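Local coordinates for tyrosine-protein phosphatase non-receptor type 18 (Homo sapiens, PDB 2OC3) that removes phosphate from phosphotyrosine in proteins, acting on autophosphorylated tyrosine kinases, and is represented here by its catalytic phosphatase domain, at residues G110-P113 and H114-L117; G141-R144 and C145-Y148; W170-E173 and D174-L177; V215-A218 and R219-Q222; D261-L264 and F265-V268. All blocks are in the same frame, centred on the assembly; numbering follows the deposited sequence. Where two conformers were deposited one is given.

Contact 1 (G110-P113 and H114-L117)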
loop_
_atom_site.group_PDB
_atom_site.type_symbol
_atom_site.label_atom_id
_atom_site.label_comp_id
_atom_site.label_asym_id
_atom_site.label_seq_id
_atom_site.Cartn_x
_atom_site.Cartn_y
_atom_site.Cartn_z
ATOM N N GLY A 110 5.076 5.886 4.606
ATOM C CA GLY A 110 4.413 7.056 5.184
ATOM C C GLY A 110 5.354 8.242 5.008
ATOM O O GLY A 110 6.521 8.184 5.409
ATOM N N PRO A 111 4.860 9.335 4.383
ATOM C CA PRO A 111 5.771 10.430 4.082
ATOM C C PRO A 111 6.397 11.099 5.310
ATOM O O PRO A 111 5.798 11.114 6.408
ATOM C CB PRO A 111 4.902 11.390 3.284
ATOM C CG PRO A 111 3.539 11.058 3.647
ATOM C CD PRO A 111 3.505 9.592 3.877
ATOM N N LEU A 112 7.606 11.628 5.097
ATOM C CA LEU A 112 8.333 12.401 6.095
ATOM C C LEU A 112 8.021 13.877 5.905
ATOM O O LEU A 112 7.484 14.272 4.864
ATOM C CB LEU A 112 9.836 12.173 5.852
ATOM C CG LEU A 112 10.319 10.741 6.051
ATOM C CD1 LEU A 112 11.630 10.518 5.293
ATOM C CD2 LEU A 112 10.555 10.442 7.498
ATOM N N PRO A 113 8.409 14.736 6.866
ATOM C CA PRO A 113 8.124 16.151 6.648
ATOM C C PRO A 113 8.640 16.697 5.302
ATOM O O PRO A 113 7.919 17.408 4.578
ATOM C CB PRO A 113 8.802 16.837 7.862
ATOM C CG PRO A 113 8.827 15.808 8.885
ATOM C CD PRO A 113 9.064 14.496 8.159
ATOM N N HIS A 114 9.844 16.265 4.949
ATOM C CA HIS A 114 10.468 16.685 3.707
ATOM C C HIS A 114 10.139 15.827 2.486
ATOM O O HIS A 114 10.682 16.100 1.400
ATOM C CB HIS A 114 11.982 16.765 3.864
ATOM C CG HIS A 114 12.595 15.541 4.447
ATOM N ND1 HIS A 114 12.445 15.191 5.774
ATOM C CD2 HIS A 114 13.343 14.563 3.881
ATOM C CE1 HIS A 114 13.089 14.059 6.000
ATOM N NE2 HIS A 114 13.638 13.658 4.867
ATOM N N THR A 115 9.273 14.810 2.626
ATOM C CA THR A 115 8.766 14.113 1.434
ATOM C C THR A 115 7.240 14.255 1.224
ATOM O O THR A 115 6.685 13.645 0.316
ATOM C CB THR A 115 9.168 12.656 1.354
ATOM O OG1 THR A 115 8.445 11.899 2.332
ATOM C CG2 THR A 115 10.680 12.477 1.532
ATOM N N LEU A 116 6.580 15.101 2.015
ATOM C CA LEU A 116 5.142 15.382 1.838
ATOM C C LEU A 116 4.827 15.835 0.423
ATOM O O LEU A 116 3.874 15.403 -0.209
ATOM C CB LEU A 116 4.660 16.456 2.812
ATOM C CG LEU A 116 4.469 16.058 4.268
ATOM C CD1 LEU A 116 3.939 17.282 5.044
ATOM C CD2 LEU A 116 3.473 14.906 4.435
ATOM N N LEU A 117 5.643 16.748 -0.083
ATOM C CA LEU A 117 5.441 17.265 -1.428
ATOM C C LEU A 117 5.573 16.113 -2.442
ATOM O O LEU A 117 4.796 16.016 -3.430
ATOM C CB LEU A 117 6.424 18.430 -1.739
ATOM C CG LEU A 117 6.442 18.922 -3.178
ATOM C CD1 LEU A 117 5.056 19.383 -3.595
ATOM C CD2 LEU A 117 7.438 20.072 -3.302
HETATM O O HOH W 1 7.640 18.171 1.617
#
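Thr115 OG1 is placed between its own backbone N and carbonyl carbon (chi1 72°), which turns the oxygen back toward Leu112. There it accepts the backbone N-H of Leu112, with 2.9 Å from Leu112 N to Thr115 OG1. The return bond runs from Thr115 N to Leu112 O, also 2.9 Å. Two bonds of opposite sense therefore close the loop between Leu112 and Thr115. A similar first torsion in His114 (chi1 51°) lays its imidazole alongside the Leu112 side chain, both pointing the same way. Leu112 CB sits over one ring face, 4.1 Å from the ring centroid and offset toward the rim, a CH-pi contact. Leu112 CD1 reaches the far end of the ring, 3.8 Å from His114 NE2. That nitrogen is hydrogen-bonded to Arg62 O, which is consistent with a fixed ring rotation. Pro111 and Leu116 meet at about a right angle, with Pro111 CG 3.9 Å from Leu116 CD2. A water accepts from Leu117 N and donates to Pro113 O, tying the first turn of the helix to the loop. Thr115 is the N-cap residue, though its side chain makes no capping bond. The turn joins strand 103-108 to helix 116-125, with the Leu112 side chain about 8 Å from that of Ser234, a probable substrate-binding residue. Leu116 and Leu117 rest on Thr158 of strand 156-158.

Contact 2 (G141-R144 and C145-Y148)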
loop_
_atom_site.group_PDB
_atom_site.type_symbol
_atom_site.label_atom_id
_atom_site.label_comp_id
_atom_site.label_asym_id
_atom_site.label_seq_id
_atom_site.Cartn_x
_atom_site.Cartn_y
_atom_site.Cartn_z
ATOM N N GLY A 141 4.378 5.605 20.891
ATOM C CA GLY A 141 5.413 6.554 21.262
ATOM C C GLY A 141 6.463 6.822 20.204
ATOM O O GLY A 141 7.434 7.516 20.493
ATOM N N ARG A 142 6.240 6.355 18.965
ATOM C CA ARG A 142 7.167 6.561 17.854
ATOM C C ARG A 142 6.439 7.175 16.666
ATOM O O ARG A 142 5.327 6.761 16.354
ATOM C CB ARG A 142 7.789 5.241 17.467
ATOM C CG ARG A 142 8.578 4.562 18.630
ATOM C CD ARG A 142 9.442 3.460 18.070
ATOM N NE ARG A 142 10.250 2.731 19.054
ATOM C CZ ARG A 142 9.853 1.639 19.709
ATOM N NH1 ARG A 142 8.634 1.123 19.532
ATOM N NH2 ARG A 142 10.693 1.055 20.557
ATOM N N LYS A 143 7.028 8.188 16.049
ATOM C CA LYS A 143 6.481 8.765 14.818
ATOM C C LYS A 143 6.604 7.763 13.671
ATOM O O LYS A 143 7.681 7.182 13.403
ATOM C CB LYS A 143 7.195 10.063 14.425
ATOM C CG LYS A 143 6.453 10.927 13.395
ATOM C CD LYS A 143 5.230 11.590 14.004
ATOM C CE LYS A 143 4.355 12.321 13.016
ATOM N NZ LYS A 143 4.653 13.784 12.985
ATOM N N ARG A 144 5.476 7.525 13.012
ATOM C CA ARG A 144 5.391 6.533 11.949
ATOM C C ARG A 144 4.949 7.123 10.597
ATOM O O ARG A 144 5.229 6.521 9.542
ATOM C CB ARG A 144 4.428 5.416 12.375
ATOM C CG ARG A 144 4.964 4.572 13.515
ATOM C CD ARG A 144 6.208 3.767 13.115
ATOM N NE ARG A 144 6.617 2.875 14.214
ATOM C CZ ARG A 144 7.865 2.463 14.433
ATOM N NH1 ARG A 144 8.889 2.860 13.681
ATOM N NH2 ARG A 144 8.087 1.663 15.458
ATOM N N CYS A 145 4.289 8.272 10.603
ATOM C CA CYS A 145 3.864 8.919 9.378
ATOM C C CYS A 145 3.536 10.358 9.652
ATOM O O CYS A 145 2.808 10.620 10.629
ATOM C CB CYS A 145 2.614 8.211 8.842
ATOM S SG CYS A 145 2.031 8.756 7.205
ATOM N N GLU A 146 3.969 11.266 8.770
ATOM C CA GLU A 146 3.485 12.635 8.854
ATOM C C GLU A 146 2.049 12.783 8.377
ATOM O O GLU A 146 1.630 12.117 7.414
ATOM C CB GLU A 146 4.398 13.571 8.081
ATOM C CG GLU A 146 5.771 13.642 8.662
ATOM C CD GLU A 146 5.785 14.171 10.095
ATOM O OE1 GLU A 146 5.227 15.273 10.309
ATOM O OE2 GLU A 146 6.269 13.467 10.986
ATOM N N ARG A 147 1.302 13.687 8.996
ATOM C CA ARG A 147 -0.035 14.016 8.531
ATOM C C ARG A 147 0.109 14.750 7.203
ATOM O O ARG A 147 0.758 15.812 7.113
ATOM C CB ARG A 147 -0.772 14.894 9.538
ATOM C CG ARG A 147 -2.073 15.393 8.977
ATOM C CD ARG A 147 -2.971 15.938 10.048
ATOM N NE ARG A 147 -2.420 17.121 10.705
ATOM C CZ ARG A 147 -2.500 18.362 10.222
ATOM N NH1 ARG A 147 -3.049 18.618 9.031
ATOM N NH2 ARG A 147 -1.989 19.384 10.923
ATOM N N TYR A 148 -0.523 14.200 6.173
ATOM C CA TYR A 148 -0.558 14.801 4.848
ATOM C C TYR A 148 -1.929 15.253 4.422
ATOM O O TYR A 148 -2.083 15.795 3.319
ATOM C CB TYR A 148 0.011 13.820 3.850
ATOM C CG TYR A 148 -0.678 12.462 3.848
ATOM C CD1 TYR A 148 -1.871 12.252 3.131
ATOM C CD2 TYR A 148 -0.102 11.362 4.497
ATOM C CE1 TYR A 148 -2.501 11.042 3.095
ATOM C CE2 TYR A 148 -0.766 10.109 4.485
ATOM C CZ TYR A 148 -1.944 9.955 3.753
ATOM O OH TYR A 148 -2.555 8.740 3.669
HETATM O O HOH W 2 2.443 14.912 11.491
#
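Lys143 lays its aliphatic chain across the carboxylate end of Glu146, the two side chains crossing at about a right angle. Lys143 CG, CD and CE all lie near Glu146 OE2, with CE 3.0 Å from it. Lys143 NZ then closes a short salt bridge, 2.6 Å from Glu146 OE2. The ammonium meets this oxygen from above the carboxylate plane, about 35° out of it. Both chains are folded where they meet. Lys143 starts with CG anti to the backbone N (chi1 -164°) and then bends at chi2 and again at chi4. Glu146 bends at chi2 (-61°), which swings its carboxylate back toward the lysine. Lys143 CE also packs against a backbone oxygen, 3.3 Å from Cys145 O. A water adds a second link. It accepts from Lys143 NZ at 2.9 Å and from the backbone of Arg147, at 3.0 Å from Arg147 N. The ammonium thus has a carboxylate oxygen and a water among its partners. Arg144 points its guanidinium to Tyr66 OH, while its backbone O accepts from Ser234 OG, a residue of the probable substrate-binding loop. The salt bridge spans the exit of the hairpin strand 142-143 into the loop before strand 156-158. Glu146 rests on Pro113 and on Leu116 of helix 116-125, Cys145 and Tyr148 touch Met133 of strand 130-133, and Lys143 packs on Ile138 of the paired strand 138-139.

Contact 3 (W170-E173 and D174-L177)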
loop_
_atom_site.group_PDB
_atom_site.type_symbol
_atom_site.label_atom_id
_atom_site.label_comp_id
_atom_site.label_asym_id
_atom_site.label_seq_id
_atom_site.Cartn_x
_atom_site.Cartn_y
_atom_site.Cartn_z
ATOM N N TRP A 170 -16.448 7.907 10.105
ATOM C CA TRP A 170 -16.067 6.587 10.562
ATOM C C TRP A 170 -16.947 5.524 9.924
ATOM O O TRP A 170 -18.173 5.542 10.097
ATOM C CB TRP A 170 -16.122 6.475 12.081
ATOM C CG TRP A 170 -15.067 7.267 12.767
ATOM C CD1 TRP A 170 -15.061 8.608 13.002
ATOM C CD2 TRP A 170 -13.821 6.773 13.291
ATOM N NE1 TRP A 170 -13.914 8.969 13.639
ATOM C CE2 TRP A 170 -13.127 7.863 13.834
ATOM C CE3 TRP A 170 -13.243 5.499 13.363
ATOM C CZ2 TRP A 170 -11.869 7.730 14.432
ATOM C CZ3 TRP A 170 -12.006 5.364 13.969
ATOM C CH2 TRP A 170 -11.344 6.462 14.513
ATOM N N LEU A 171 -16.373 4.615 9.137
ATOM C CA LEU A 171 -17.175 3.540 8.525
ATOM C C LEU A 171 -17.534 2.434 9.520
ATOM O O LEU A 171 -18.553 1.744 9.382
ATOM C CB LEU A 171 -16.421 2.936 7.327
ATOM C CG LEU A 171 -15.995 3.945 6.251
ATOM C CD1 LEU A 171 -15.406 3.184 5.060
ATOM C CD2 LEU A 171 -17.164 4.856 5.811
ATOM N N ASN A 172 -16.634 2.232 10.485
ATOM C CA ASN A 172 -16.777 1.302 11.604
ATOM C C ASN A 172 -15.742 1.728 12.668
ATOM O O ASN A 172 -15.076 2.753 12.479
ATOM C CB ASN A 172 -16.633 -0.126 11.141
ATOM C CG ASN A 172 -15.300 -0.396 10.509
ATOM O OD1 ASN A 172 -14.276 -0.063 11.078
ATOM N ND2 ASN A 172 -15.303 -1.033 9.340
ATOM N N GLU A 173 -15.618 1.021 13.785
ATOM C CA GLU A 173 -14.761 1.546 14.857
ATOM C C GLU A 173 -13.281 1.622 14.502
ATOM O O GLU A 173 -12.484 2.287 15.198
ATOM C CB GLU A 173 -14.930 0.786 16.188
ATOM C CG GLU A 173 -14.494 -0.628 16.172
ATOM C CD GLU A 173 -14.584 -1.299 17.546
ATOM O OE1 GLU A 173 -13.692 -1.064 18.404
ATOM O OE2 GLU A 173 -15.549 -2.065 17.758
ATOM N N ASP A 174 -12.891 0.943 13.411
ATOM C CA ASP A 174 -11.485 0.857 13.035
ATOM C C ASP A 174 -11.106 1.610 11.765
ATOM O O ASP A 174 -9.908 1.668 11.451
ATOM C CB ASP A 174 -11.099 -0.614 12.863
ATOM C CG ASP A 174 -11.249 -1.378 14.160
ATOM O OD1 ASP A 174 -10.659 -0.954 15.171
ATOM O OD2 ASP A 174 -12.054 -2.343 14.215
ATOM N N ILE A 175 -12.066 2.161 11.030
ATOM C CA ILE A 175 -11.773 2.745 9.716
ATOM C C ILE A 175 -12.366 4.135 9.573
ATOM O O ILE A 175 -13.609 4.304 9.739
ATOM C CB ILE A 175 -12.356 1.900 8.552
ATOM C CG1 ILE A 175 -11.914 0.446 8.634
ATOM C CG2 ILE A 175 -11.972 2.482 7.201
ATOM C CD1 ILE A 175 -10.470 0.146 8.625
ATOM N N MET A 176 -11.503 5.094 9.248
ATOM C CA MET A 176 -11.852 6.479 8.946
ATOM C C MET A 176 -11.832 6.666 7.429
ATOM O O MET A 176 -10.908 6.166 6.749
ATOM C CB MET A 176 -10.852 7.411 9.616
ATOM C CG MET A 176 -10.794 8.809 9.091
ATOM S SD MET A 176 -12.282 9.704 9.431
ATOM C CE MET A 176 -12.026 10.109 11.133
ATOM N N LEU A 177 -12.793 7.410 6.890
ATOM C CA LEU A 177 -12.821 7.830 5.479
ATOM C C LEU A 177 -12.804 9.334 5.448
ATOM O O LEU A 177 -13.732 9.970 5.931
ATOM C CB LEU A 177 -14.069 7.330 4.786
ATOM C CG LEU A 177 -14.277 7.797 3.321
ATOM C CD1 LEU A 177 -13.194 7.360 2.376
ATOM C CD2 LEU A 177 -15.638 7.349 2.755
#
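A tight beta hairpin joins strands 161-170 and 175-184 of the large mixed sheet of the phosphatase domain. Its tip is a type I turn from Asn172 to Ile175. Below the turn, Trp170 faces Met176 as an antiparallel non-hydrogen-bonded pair. In one of the two deposited conformers of Met176, so with some doubt, the methionine bends at chi2 and chi3 and folds its end over the indole. There Met176 CE lies over one face of the ring, offset toward its rim, and comes 3.7 Å from Trp170 CE2. In the same conformer the sulfur approaches obliquely in a Met-aromatic contact, with Met176 SD 4.7 Å from the centroid of the five-membered ring. Met197 also touches both side chains. Leu171 turns the other way. Its two methyl branches divide the work: CD1 packs 4.1 Å from Ile175 CG2, and CD2 lies as far from Leu177 CB. All three of these side chains also touch Leu194 of strand 187-196. The backbone is tied by Leu171 N to Ile175 O at 2.8 Å. The bond that closes the turn, Ile175 N to Asn172 O, is weak at 3.4 Å. The Asp174 carboxylate bonds to His210 and Ser198, one oxygen to each. The Asn172 side chain adds a firmer bond across the turn, an Asx turn: its OD1 accepts from Asp174 N at 2.9 Å, with the donor in the carbonyl plane.

Contact 4 (V215-A218 and R219-Q222)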
loop_
_atom_site.group_PDB
_atom_site.type_symbol
_atom_site.label_atom_id
_atom_site.label_comp_id
_atom_site.label_asym_id
_atom_site.label_seq_id
_atom_site.Cartn_x
_atom_site.Cartn_y
_atom_site.Cartn_z
ATOM N N VAL A 215 -11.279 -2.421 2.221
ATOM C CA VAL A 215 -11.015 -2.790 0.828
ATOM C C VAL A 215 -12.287 -2.673 -0.012
ATOM O O VAL A 215 -12.255 -2.128 -1.113
ATOM C CB VAL A 215 -10.399 -4.191 0.726
ATOM C CG1 VAL A 215 -10.350 -4.638 -0.738
ATOM C CG2 VAL A 215 -8.983 -4.165 1.279
ATOM N N GLU A 216 -13.399 -3.143 0.531
ATOM C CA GLU A 216 -14.670 -3.033 -0.181
ATOM C C GLU A 216 -15.008 -1.573 -0.496
ATOM O O GLU A 216 -15.423 -1.229 -1.614
ATOM C CB GLU A 216 -15.806 -3.679 0.638
ATOM C CG GLU A 216 -15.689 -5.207 0.792
ATOM C CD GLU A 216 -16.461 -5.790 1.945
ATOM O OE1 GLU A 216 -17.135 -5.056 2.709
ATOM O OE2 GLU A 216 -16.364 -7.036 2.117
ATOM N N GLU A 217 -14.854 -0.700 0.495
ATOM C CA GLU A 217 -15.141 0.703 0.269
ATOM C C GLU A 217 -14.150 1.335 -0.702
ATOM O O GLU A 217 -14.526 2.116 -1.575
ATOM C CB GLU A 217 -15.143 1.454 1.586
ATOM C CG GLU A 217 -15.372 2.975 1.442
ATOM C CD GLU A 217 -16.693 3.380 0.773
ATOM O OE1 GLU A 217 -17.695 2.654 0.855
ATOM O OE2 GLU A 217 -16.740 4.470 0.162
ATOM N N ALA A 218 -12.863 1.014 -0.592
ATOM C CA ALA A 218 -11.896 1.551 -1.534
ATOM C C ALA A 218 -12.280 1.233 -2.962
ATOM O O ALA A 218 -12.115 2.042 -3.848
ATOM C CB ALA A 218 -10.484 0.996 -1.263
ATOM N N ARG A 219 -12.735 -0.002 -3.167
ATOM C CA ARG A 219 -13.106 -0.421 -4.511
ATOM C C ARG A 219 -14.351 0.279 -5.012
ATOM O O ARG A 219 -14.451 0.565 -6.216
ATOM C CB ARG A 219 -13.253 -1.935 -4.572
ATOM C CG ARG A 219 -11.891 -2.634 -4.742
ATOM C CD ARG A 219 -11.434 -2.490 -6.152
ATOM N NE ARG A 219 -10.033 -2.827 -6.315
ATOM C CZ ARG A 219 -9.305 -2.480 -7.362
ATOM N NH1 ARG A 219 -9.822 -1.745 -8.349
ATOM N NH2 ARG A 219 -8.019 -2.844 -7.403
ATOM N N ARG A 220 -15.295 0.572 -4.124
ATOM C CA ARG A 220 -16.458 1.347 -4.579
ATOM C C ARG A 220 -16.025 2.743 -5.005
ATOM O O ARG A 220 -16.514 3.275 -6.003
ATOM C CB ARG A 220 -17.509 1.465 -3.479
ATOM C CG ARG A 220 -18.268 0.185 -3.194
ATOM C CD ARG A 220 -19.436 0.346 -2.259
ATOM N NE ARG A 220 -18.996 0.540 -0.886
ATOM C CZ ARG A 220 -18.860 -0.434 0.019
ATOM N NH1 ARG A 220 -19.135 -1.698 -0.275
ATOM N NH2 ARG A 220 -18.482 -0.145 1.225
ATOM N N LEU A 221 -15.127 3.365 -4.228
ATOM C CA LEU A 221 -14.681 4.729 -4.523
ATOM C C LEU A 221 -13.808 4.790 -5.763
ATOM O O LEU A 221 -13.828 5.789 -6.496
ATOM C CB LEU A 221 -13.918 5.313 -3.339
ATOM C CG LEU A 221 -14.737 5.470 -2.072
ATOM C CD1 LEU A 221 -13.843 5.658 -0.854
ATOM C CD2 LEU A 221 -15.754 6.644 -2.189
ATOM N N GLN A 222 -13.013 3.746 -5.978
ATOM C CA GLN A 222 -12.119 3.648 -7.135
ATOM C C GLN A 222 -12.905 3.552 -8.448
ATOM O O GLN A 222 -12.506 4.162 -9.451
ATOM C CB GLN A 222 -11.242 2.400 -6.988
ATOM C CG GLN A 222 -10.375 2.007 -8.207
ATOM C CD GLN A 222 -9.309 3.010 -8.534
ATOM O OE1 GLN A 222 -8.938 3.845 -7.710
ATOM N NE2 GLN A 222 -8.811 2.943 -9.777
HETATM O O HOH W 3 -19.095 -3.366 2.164
#
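Glu217 OE1 is gripped twice by Arg220, which offers two nitrogens side-on to this one oxygen. Arg220 NH2 lies 2.9 Å from Glu217 OE1, on its anti side. Arg220 NE is 3.0 Å from Glu217 OE1 and reaches it from above the carboxylate plane. The oxygen lies close to the guanidinium plane, yet the two flat groups are turned 56° apart. Arg220 makes this reach by bending at chi3 (-74°), which brings its guanidinium back along the helix. One face of that group lies over the helix backbone, with Glu216 O above its centre. A water continues the network. It donates to Glu216 OE1, at 2.6 Å, and accepts from Arg220 NH1. The arginine thus joins two successive glutamates, one directly and one through water. The other carboxylate oxygen of Glu217 turns to Leu221, with Glu217 OE2 3.2 Å from Leu221 CG. Underneath, the backbone repeats its i to i+4 bonds, among them Leu221 N to Glu217 O at 3.0 Å. Arg219 leaves on another side of the helix for a salt bridge with Asp247 of helix 238-254. Ala218 rests on Val130, Leu132 and Leu194 of the central sheet. Such an i to i+3 Glu-Arg salt bridge is a familiar feature of alpha helices, here on helix 209-222, which packs against the mixed sheet of the classical phosphatase fold.

Contact 5 (D261-L264 and F265-V268)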
loop_
_atom_site.group_PDB
_atom_site.type_symbol
_atom_site.label_atom_id
_atom_site.label_comp_id
_atom_site.label_asym_id
_atom_site.label_seq_id
_atom_site.Cartn_x
_atom_site.Cartn_y
_atom_site.Cartn_z
ATOM N N ASP A 261 -5.882 -24.465 -8.956
ATOM C CA ASP A 261 -4.571 -24.525 -8.335
ATOM C C ASP A 261 -4.152 -23.173 -7.763
ATOM O O ASP A 261 -2.961 -22.888 -7.677
ATOM C CB ASP A 261 -3.532 -25.001 -9.347
ATOM C CG ASP A 261 -3.449 -24.106 -10.579
ATOM O OD1 ASP A 261 -4.235 -23.128 -10.699
ATOM O OD2 ASP A 261 -2.582 -24.384 -11.430
ATOM N N PHE A 262 -5.130 -22.334 -7.409
ATOM C CA PHE A 262 -4.832 -21.045 -6.777
ATOM C C PHE A 262 -3.896 -21.229 -5.585
ATOM O O PHE A 262 -4.092 -22.108 -4.722
ATOM C CB PHE A 262 -6.104 -20.372 -6.307
ATOM C CG PHE A 262 -5.855 -19.104 -5.517
ATOM C CD1 PHE A 262 -5.328 -17.979 -6.133
ATOM C CD2 PHE A 262 -6.125 -19.054 -4.167
ATOM C CE1 PHE A 262 -5.083 -16.802 -5.376
ATOM C CE2 PHE A 262 -5.900 -17.889 -3.433
ATOM C CZ PHE A 262 -5.375 -16.782 -4.062
ATOM N N SER A 263 -2.887 -20.363 -5.530
ATOM C CA SER A 263 -1.858 -20.428 -4.526
ATOM C C SER A 263 -1.667 -19.018 -3.942
ATOM O O SER A 263 -1.199 -18.118 -4.634
ATOM C CB SER A 263 -0.552 -20.870 -5.176
ATOM O OG SER A 263 0.528 -20.801 -4.251
ATOM N N LEU A 264 -2.009 -18.881 -2.675
ATOM C CA LEU A 264 -1.760 -17.615 -1.951
ATOM C C LEU A 264 -0.245 -17.419 -1.775
ATOM O O LEU A 264 0.265 -16.287 -1.830
ATOM C CB LEU A 264 -2.513 -17.631 -0.631
ATOM C CG LEU A 264 -2.647 -16.358 0.178
ATOM C CD1 LEU A 264 -3.181 -15.237 -0.703
ATOM C CD2 LEU A 264 -3.598 -16.627 1.340
ATOM N N PHE A 265 0.483 -18.530 -1.649
ATOM C CA PHE A 265 1.942 -18.517 -1.578
ATOM C C PHE A 265 2.499 -17.790 -2.799
ATOM O O PHE A 265 3.359 -16.905 -2.700
ATOM C CB PHE A 265 2.462 -19.960 -1.459
ATOM C CG PHE A 265 3.953 -20.089 -1.544
ATOM C CD1 PHE A 265 4.721 -20.220 -0.385
ATOM C CD2 PHE A 265 4.585 -20.101 -2.764
ATOM C CE1 PHE A 265 6.099 -20.337 -0.479
ATOM C CE2 PHE A 265 5.960 -20.221 -2.862
ATOM C CZ PHE A 265 6.706 -20.338 -1.709
ATOM N N ASP A 266 2.016 -18.159 -3.984
ATOM C CA ASP A 266 2.555 -17.607 -5.217
ATOM C C ASP A 266 2.248 -16.108 -5.334
ATOM O O ASP A 266 3.067 -15.350 -5.847
ATOM C CB ASP A 266 1.960 -18.327 -6.434
ATOM C CG ASP A 266 2.464 -19.755 -6.591
ATOM O OD1 ASP A 266 3.472 -20.141 -5.954
ATOM O OD2 ASP A 266 1.840 -20.504 -7.386
ATOM N N VAL A 267 1.081 -15.697 -4.845
ATOM C CA VAL A 267 0.692 -14.269 -4.893
ATOM C C VAL A 267 1.636 -13.445 -4.014
ATOM O O VAL A 267 2.173 -12.435 -4.457
ATOM C CB VAL A 267 -0.773 -14.042 -4.458
ATOM C CG1 VAL A 267 -1.092 -12.544 -4.377
ATOM C CG2 VAL A 267 -1.744 -14.782 -5.430
ATOM N N VAL A 268 1.842 -13.899 -2.780
ATOM C CA VAL A 268 2.706 -13.176 -1.858
ATOM C C VAL A 268 4.161 -13.156 -2.358
ATOM O O VAL A 268 4.807 -12.111 -2.331
ATOM C CB VAL A 268 2.608 -13.744 -0.454
ATOM C CG1 VAL A 268 3.649 -13.064 0.482
ATOM C CG2 VAL A 268 1.145 -13.558 0.086
#
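Ser263 and Asp266 face each other across the first turn of helix 264-272, the serine hydroxyl lying close against the CB-CG end of the aspartate. Ser263 OG is swung anti to its own backbone N (chi1 173°), and this points it at the amide of Asp266. The bond from Asp266 N to Ser263 OG is 3.0 Å long, with an angle of 152° at the hydrogen. The carboxylate stays alongside: Asp266 OD2 packs 3.3 Å from Ser263 CB. The bonds to Ser263 O from Asp266 N and Val267 N are weak. The regular helix bonding is established one residue on, where Val268 N meets Leu264 O at 3.0 Å. Phe262 turns its ring back toward the helix and meets Val267 obliquely, with Phe262 CE1 3.9 Å from Val267 CG2. That same methyl branch, Val267 CG2, also rests 3.5 Å from Ser263 O. Phe262 also makes an edge-to-face pair with Phe15 and touches Val249 and Leu252 of helix 238-254. Phe265 is turned away from Phe262. Its ring leads off to Ile37 of helix 29-47 and Tyr285 of helix 282-296, while its CB stays 3.5 Å from Ser263 OG. Leu264 and Val268 are buried against helix 282-296 as well. A serine whose hydroxyl accepts the amide of the third residue along is the classical N-cap, and here it starts helix 264-272 within the helical part of the phosphatase domain.

Overall arrangement
Contacts 1 and 2 touch, with centres 10 Å apart: Pro111 O and Glu146 N, 3.0 Å apart, probably form a hydrogen bond, and Gly110 CA packs on Cys145 SG. Both lie beside the active site. The Pro111 side chain is about 9 Å from that of Cys233, the predicted phosphocysteine nucleophile, and the Arg144 side chain is about 3 Å from that of Ser234, a probable substrate-binding residue. Contacts 3 and 4, 13 Å between centres, join where Leu171 and Leu177 meet Glu217 and Leu221. Contact 5 stands apart, 34 Å from contact 1 between centres and across the chain's centre. Its Val268 side chain is about 9 Å from that of Gln280, another such residue.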